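Local coordinates for HemO (Neisseria meningitidis, PDB 1J77), which binds heme and probably acts as a heme oxygenase, cleaving the porphyrin ring, at residues F95-P100 / L188-G193; Q34-K39 / K126-L131. All blocks are in the same frame, centred on the assembly; numbering follows the deposited sequence.

Interaction 1 of 2, residues F95-P100 / L188-G193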
loop_
_atom_site.group_PDB
_atom_site.type_symbol
_atom_site.label_atom_id
_atom_site.label_comp_id
_atom_site.label_asym_id
_atom_site.label_seq_id
_atom_site.Cartn_x
_atom_site.Cartn_y
_atom_site.Cartn_z
ATOM N N PHE A 95 -3.449 -13.901 -6.714
ATOM C CA PHE A 95 -3.018 -14.548 -5.495
ATOM C C PHE A 95 -3.516 -15.983 -5.467
ATOM O O PHE A 95 -4.615 -16.284 -5.923
ATOM C CB PHE A 95 -3.558 -13.794 -4.286
ATOM C CG PHE A 95 -2.851 -14.106 -2.986
ATOM C CD1 PHE A 95 -1.490 -14.263 -2.929
ATOM C CD2 PHE A 95 -3.566 -14.192 -1.820
ATOM C CE1 PHE A 95 -0.854 -14.508 -1.720
ATOM C CE2 PHE A 95 -2.911 -14.447 -0.609
ATOM C CZ PHE A 95 -1.573 -14.602 -0.584
ATOM N N ASP A 96 -2.678 -16.834 -4.897
ATOM C CA ASP A 96 -2.925 -18.263 -4.754
ATOM C C ASP A 96 -3.913 -18.544 -3.647
ATOM O O ASP A 96 -4.619 -19.552 -3.680
ATOM C CB ASP A 96 -1.609 -18.962 -4.413
ATOM C CG ASP A 96 -0.742 -19.199 -5.629
ATOM O OD1 ASP A 96 -0.623 -18.280 -6.478
ATOM O OD2 ASP A 96 -0.149 -20.287 -5.821
ATOM N N LYS A 97 -3.934 -17.673 -2.642
ATOM C CA LYS A 97 -4.822 -17.859 -1.500
ATOM C C LYS A 97 -5.972 -16.861 -1.554
ATOM O O LYS A 97 -5.971 -15.930 -2.371
ATOM C CB LYS A 97 -4.040 -17.727 -0.189
ATOM C CG LYS A 97 -2.570 -18.167 -0.292
ATOM C CD LYS A 97 -2.234 -19.275 0.699
ATOM C CE LYS A 97 -0.976 -20.030 0.286
ATOM N NZ LYS A 97 -0.379 -20.817 1.434
ATOM N N GLU A 98 -6.962 -17.080 -0.700
ATOM C CA GLU A 98 -8.096 -16.202 -0.615
ATOM C C GLU A 98 -7.653 -14.842 -0.160
ATOM O O GLU A 98 -6.869 -14.711 0.754
ATOM C CB GLU A 98 -9.101 -16.706 0.386
ATOM C CG GLU A 98 -10.507 -16.330 -0.004
ATOM C CD GLU A 98 -11.468 -16.508 1.132
ATOM O OE1 GLU A 98 -12.079 -17.591 1.217
ATOM O OE2 GLU A 98 -11.581 -15.567 1.944
ATOM N N LEU A 99 -8.196 -13.822 -0.785
ATOM C CA LEU A 99 -7.825 -12.470 -0.456
ATOM C C LEU A 99 -8.745 -11.876 0.592
ATOM O O LEU A 99 -9.950 -12.112 0.590
ATOM C CB LEU A 99 -7.892 -11.611 -1.700
ATOM C CG LEU A 99 -6.611 -11.514 -2.524
ATOM C CD1 LEU A 99 -6.667 -10.323 -3.410
ATOM C CD2 LEU A 99 -5.466 -11.369 -1.603
ATOM N N PRO A 100 -8.188 -11.075 1.485
ATOM C CA PRO A 100 -8.964 -10.303 2.467
ATOM C C PRO A 100 -9.948 -9.417 1.756
ATOM O O PRO A 100 -9.639 -8.905 0.664
ATOM C CB PRO A 100 -7.897 -9.449 3.164
ATOM C CG PRO A 100 -6.602 -10.160 2.892
ATOM C CD PRO A 100 -6.731 -10.861 1.615
ATOM N N LEU A 188 4.422 -10.770 0.715
ATOM C CA LEU A 188 5.806 -10.568 0.355
ATOM C C LEU A 188 6.564 -11.863 0.599
ATOM O O LEU A 188 7.299 -12.327 -0.274
ATOM C CB LEU A 188 6.358 -9.389 1.171
ATOM C CG LEU A 188 7.813 -8.989 0.919
ATOM C CD1 LEU A 188 8.071 -7.619 1.517
ATOM C CD2 LEU A 188 8.881 -9.959 1.401
ATOM N N ARG A 189 6.377 -12.443 1.776
ATOM C CA ARG A 189 7.089 -13.696 2.104
ATOM C C ARG A 189 6.737 -14.847 1.157
ATOM O O ARG A 189 7.603 -15.612 0.688
ATOM C CB ARG A 189 6.831 -14.089 3.531
ATOM C CG ARG A 189 7.325 -13.180 4.609
ATOM C CD ARG A 189 6.596 -13.364 5.935
ATOM N NE ARG A 189 6.977 -12.431 6.974
ATOM C CZ ARG A 189 6.152 -11.875 7.863
ATOM N NH1 ARG A 189 4.839 -12.147 7.848
ATOM N NH2 ARG A 189 6.610 -10.995 8.732
ATOM N N GLU A 190 5.472 -15.024 0.888
ATOM C CA GLU A 190 5.085 -16.123 0.016
ATOM C C GLU A 190 5.698 -15.894 -1.339
ATOM O O GLU A 190 6.273 -16.824 -1.984
ATOM C CB GLU A 190 3.540 -16.217 -0.072
ATOM C CG GLU A 190 2.908 -16.614 1.244
ATOM C CD GLU A 190 1.481 -17.121 1.091
ATOM O OE1 GLU A 190 1.060 -17.318 -0.083
ATOM O OE2 GLU A 190 0.806 -17.305 2.142
ATOM N N THR A 191 5.658 -14.661 -1.804
ATOM C CA THR A 191 6.115 -14.299 -3.105
ATOM C C THR A 191 7.649 -14.425 -3.298
ATOM O O THR A 191 8.077 -14.864 -4.316
ATOM C CB THR A 191 5.653 -12.907 -3.368
ATOM O OG1 THR A 191 4.229 -12.894 -3.214
ATOM C CG2 THR A 191 5.882 -12.460 -4.835
ATOM N N PHE A 192 8.414 -13.982 -2.316
ATOM C CA PHE A 192 9.873 -13.992 -2.374
ATOM C C PHE A 192 10.442 -15.276 -1.762
ATOM O O PHE A 192 11.653 -15.388 -1.615
ATOM C CB PHE A 192 10.428 -12.724 -1.722
ATOM C CG PHE A 192 10.355 -11.502 -2.598
ATOM C CD1 PHE A 192 9.210 -10.654 -2.593
ATOM C CD2 PHE A 192 11.394 -11.156 -3.461
ATOM C CE1 PHE A 192 9.152 -9.585 -3.376
ATOM C CE2 PHE A 192 11.353 -10.012 -4.210
ATOM C CZ PHE A 192 10.198 -9.220 -4.204
ATOM N N GLY A 193 9.636 -16.272 -1.420
ATOM C CA GLY A 193 10.186 -17.532 -0.943
ATOM C C GLY A 193 10.812 -17.512 0.437
ATOM O O GLY A 193 11.774 -18.225 0.717
#
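E190 reaches out from the last turn of its helix and lays its carboxylate over the aliphatic chain of K97 and against the ring of F95. Extended beyond CG, the chain carries the carboxylate out to the loop. There E190 OE1 comes 3.4 Å from K97 CE and 3.8 Å from F95 CE1. The two side chains E190 and F95 cross at about a right angle, and the carboxylate is turned 28° from the ring plane. The methylenes of K97, bent at chi2, make the close contact, lying alongside both carboxylate oxygens; a long salt bridge of 3.8 Å from K97 NZ to E190 OE2 adds to it. The backbone N of K97 stands over one face of the F95 ring, 3.6 Å above the plane and offset toward the rim, the side from which E190 OE1 also comes, obliquely. Just beyond E190 the helix ends in a Schellman motif at G193, whose phi is positive. The contact thus fastens the loop between helices 78-87 and 104-119 to the C-terminal end of helix 167-192, where buried F95 also packs on V187 and reaches V51 of helix 39-60.

Interaction 2 of 2, residues Q34-K39 / K126-L131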
loop_
_atom_site.group_PDB
_atom_site.type_symbol
_atom_site.label_atom_id
_atom_site.label_comp_id
_atom_site.label_asym_id
_atom_site.label_seq_id
_atom_site.Cartn_x
_atom_site.Cartn_y
_atom_site.Cartn_z
ATOM N N GLN A 34 15.537 -7.132 -2.109
ATOM C CA GLN A 34 16.175 -6.633 -3.318
ATOM C C GLN A 34 15.225 -6.578 -4.530
ATOM O O GLN A 34 15.412 -7.286 -5.539
ATOM C CB GLN A 34 17.401 -7.505 -3.589
ATOM C CG GLN A 34 18.623 -7.184 -2.672
ATOM C CD GLN A 34 19.515 -6.039 -3.160
ATOM O OE1 GLN A 34 20.521 -5.668 -2.498
ATOM N NE2 GLN A 34 19.233 -5.535 -4.347
ATOM N N PRO A 35 14.202 -5.726 -4.425
ATOM C CA PRO A 35 13.230 -5.626 -5.534
ATOM C C PRO A 35 13.810 -5.071 -6.820
ATOM O O PRO A 35 13.196 -5.314 -7.860
ATOM C CB PRO A 35 12.154 -4.665 -5.013
ATOM C CG PRO A 35 12.589 -4.249 -3.640
ATOM C CD PRO A 35 13.941 -4.746 -3.369
ATOM N N PHE A 36 14.951 -4.377 -6.763
ATOM C CA PHE A 36 15.518 -3.769 -7.972
ATOM C C PHE A 36 16.781 -4.489 -8.465
ATOM O O PHE A 36 17.400 -4.027 -9.428
ATOM C CB PHE A 36 15.797 -2.303 -7.696
ATOM C CG PHE A 36 14.620 -1.560 -7.164
ATOM C CD1 PHE A 36 14.532 -1.253 -5.825
ATOM C CD2 PHE A 36 13.586 -1.173 -8.007
ATOM C CE1 PHE A 36 13.462 -0.579 -5.305
ATOM C CE2 PHE A 36 12.502 -0.493 -7.488
ATOM C CZ PHE A 36 12.429 -0.195 -6.136
ATOM N N VAL A 37 17.108 -5.645 -7.900
ATOM C CA VAL A 37 18.368 -6.350 -8.291
ATOM C C VAL A 37 18.323 -6.958 -9.696
ATOM O O VAL A 37 19.361 -7.307 -10.336
ATOM C CB VAL A 37 18.766 -7.412 -7.229
ATOM C CG1 VAL A 37 18.054 -8.697 -7.396
ATOM C CG2 VAL A 37 20.307 -7.670 -7.265
ATOM N N SER A 38 17.134 -7.009 -10.240
ATOM C CA SER A 38 16.949 -7.630 -11.518
ATOM C C SER A 38 15.517 -7.455 -11.939
ATOM O O SER A 38 14.623 -7.261 -11.108
ATOM C CB SER A 38 17.233 -9.123 -11.454
ATOM O OG SER A 38 16.287 -9.863 -10.683
ATOM N N LYS A 39 15.291 -7.621 -13.232
ATOM C CA LYS A 39 13.915 -7.627 -13.780
ATOM C C LYS A 39 13.081 -8.733 -13.076
ATOM O O LYS A 39 11.872 -8.542 -12.760
ATOM C CB LYS A 39 13.981 -7.918 -15.295
ATOM C CG LYS A 39 12.672 -7.613 -16.051
ATOM C CD LYS A 39 12.603 -8.438 -17.362
ATOM C CE LYS A 39 12.089 -7.600 -18.520
ATOM N NZ LYS A 39 11.761 -8.415 -19.762
ATOM N N LYS A 126 12.076 6.458 -7.309
ATOM C CA LYS A 126 13.467 6.833 -7.670
ATOM C C LYS A 126 14.284 5.604 -8.053
ATOM O O LYS A 126 15.021 5.608 -9.041
ATOM C CB LYS A 126 14.163 7.605 -6.561
ATOM C CG LYS A 126 15.674 7.713 -6.738
ATOM C CD LYS A 126 16.347 8.337 -5.568
ATOM C CE LYS A 126 17.856 8.351 -5.829
ATOM N NZ LYS A 126 18.576 9.481 -5.234
ATOM N N HIS A 127 14.144 4.521 -7.288
ATOM C CA HIS A 127 14.964 3.352 -7.586
ATOM C C HIS A 127 14.509 2.530 -8.791
ATOM O O HIS A 127 15.314 1.883 -9.462
ATOM C CB HIS A 127 15.134 2.512 -6.305
ATOM C CG HIS A 127 16.196 3.061 -5.429
ATOM N ND1 HIS A 127 15.987 4.075 -4.520
ATOM C CD2 HIS A 127 17.527 2.837 -5.438
ATOM C CE1 HIS A 127 17.142 4.409 -3.969
ATOM N NE2 HIS A 127 18.080 3.637 -4.477
ATOM N N ALA A 128 13.211 2.569 -9.078
ATOM C CA ALA A 128 12.677 1.946 -10.267
ATOM C C ALA A 128 13.232 2.626 -11.541
ATOM O O ALA A 128 13.518 1.946 -12.535
ATOM C CB ALA A 128 11.127 2.043 -10.256
ATOM N N GLN A 129 13.400 3.941 -11.460
ATOM C CA GLN A 129 13.957 4.768 -12.563
ATOM C C GLN A 129 15.370 4.382 -12.955
ATOM O O GLN A 129 15.764 4.542 -14.124
ATOM C CB GLN A 129 13.896 6.261 -12.204
ATOM C CG GLN A 129 12.501 6.835 -12.353
ATOM C CD GLN A 129 12.391 8.284 -11.897
ATOM O OE1 GLN A 129 12.251 8.564 -10.705
ATOM N NE2 GLN A 129 12.418 9.216 -12.862
ATOM N N LYS A 130 16.127 3.848 -12.007
ATOM C CA LYS A 130 17.488 3.403 -12.324
ATOM C C LYS A 130 17.426 2.230 -13.301
ATOM O O LYS A 130 18.374 1.980 -14.066
ATOM C CB LYS A 130 18.246 3.004 -11.068
ATOM C CG LYS A 130 18.409 4.120 -10.037
ATOM C CD LYS A 130 19.570 3.776 -9.079
ATOM C CE LYS A 130 19.623 4.765 -7.908
ATOM N NZ LYS A 130 20.771 4.519 -6.966
ATOM N N LEU A 131 16.308 1.494 -13.257
ATOM C CA LEU A 131 16.086 0.366 -14.152
ATOM C C LEU A 131 15.451 0.789 -15.473
ATOM O O LEU A 131 15.127 -0.061 -16.294
ATOM C CB LEU A 131 15.178 -0.664 -13.489
ATOM C CG LEU A 131 15.671 -1.391 -12.227
ATOM C CD1 LEU A 131 14.641 -2.425 -11.685
ATOM C CD2 LEU A 131 16.995 -2.079 -12.518
#
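F36, L131 and H127 supply most of the surface buried here, and the ring of F36 is the piece round which the others are placed. With CG beside the backbone N and anti to the carbonyl carbon (chi1 -53°), the phenyl group projects from the loop onto the last turn of helix 122-129. H127 meets it chiefly through CB. That methylene stands 3.8 Å from the centroid of the F36 ring and only 15° off the ring normal, a CH-pi contact over one face. The imidazole itself leads away; the two rings are oblique, their planes inclined at 38° and their centroids 6.0 Å apart. H127 ND1 is held by the carbonyl of F123 one turn earlier in the helix, which helps to fix that ring's rotation. P35 CB lies over the opposite face of F36, 4.2 Å above the plane and offset toward the rim.

L131 approaches differently, at the ring's edge and near its plane, with CD1 4.0 Å from F36 CD2. Its other methyl, CD2, rests 3.7 Å from F36 O, so the leucine spans both side chain and backbone of the same residue. A128 also touches the ring, its N 3.5 Å from F36 CE2 and oblique to the ring, while its CB packs on that carbon and on Y42 of helix 39-60.

The loop itself is shaped by a type I turn from Q34 to V37, followed by S38 as N-cap of helix 39-60, its OG accepting from N41 N. A turn between helices 11-32 and 39-60 thus packs its aromatic side chain against the end of helix 122-129 in the all-helical heme oxygenase fold.

How the interactions relate
Interactions 1 and 2 illustrate two ways of fixing a loop to the end of a helix in the same all-helical domain, the first by aliphatic and ring contacts of a glutamate with a long salt bridge, the second by an aromatic ring. Their centres lie 21 Å apart and their nearest atoms about 5 Å apart without touching. Along the chain their segments alternate, so the two connections cross. Helix 39-60 links them: it receives F95 on V51 and both F36 and A128 on Y42. Both contacts lie away from the axial ligand H23, yet their distances from the heme differ, with the F36 side chain about 7 Å from it and that of F95 about 14 Å.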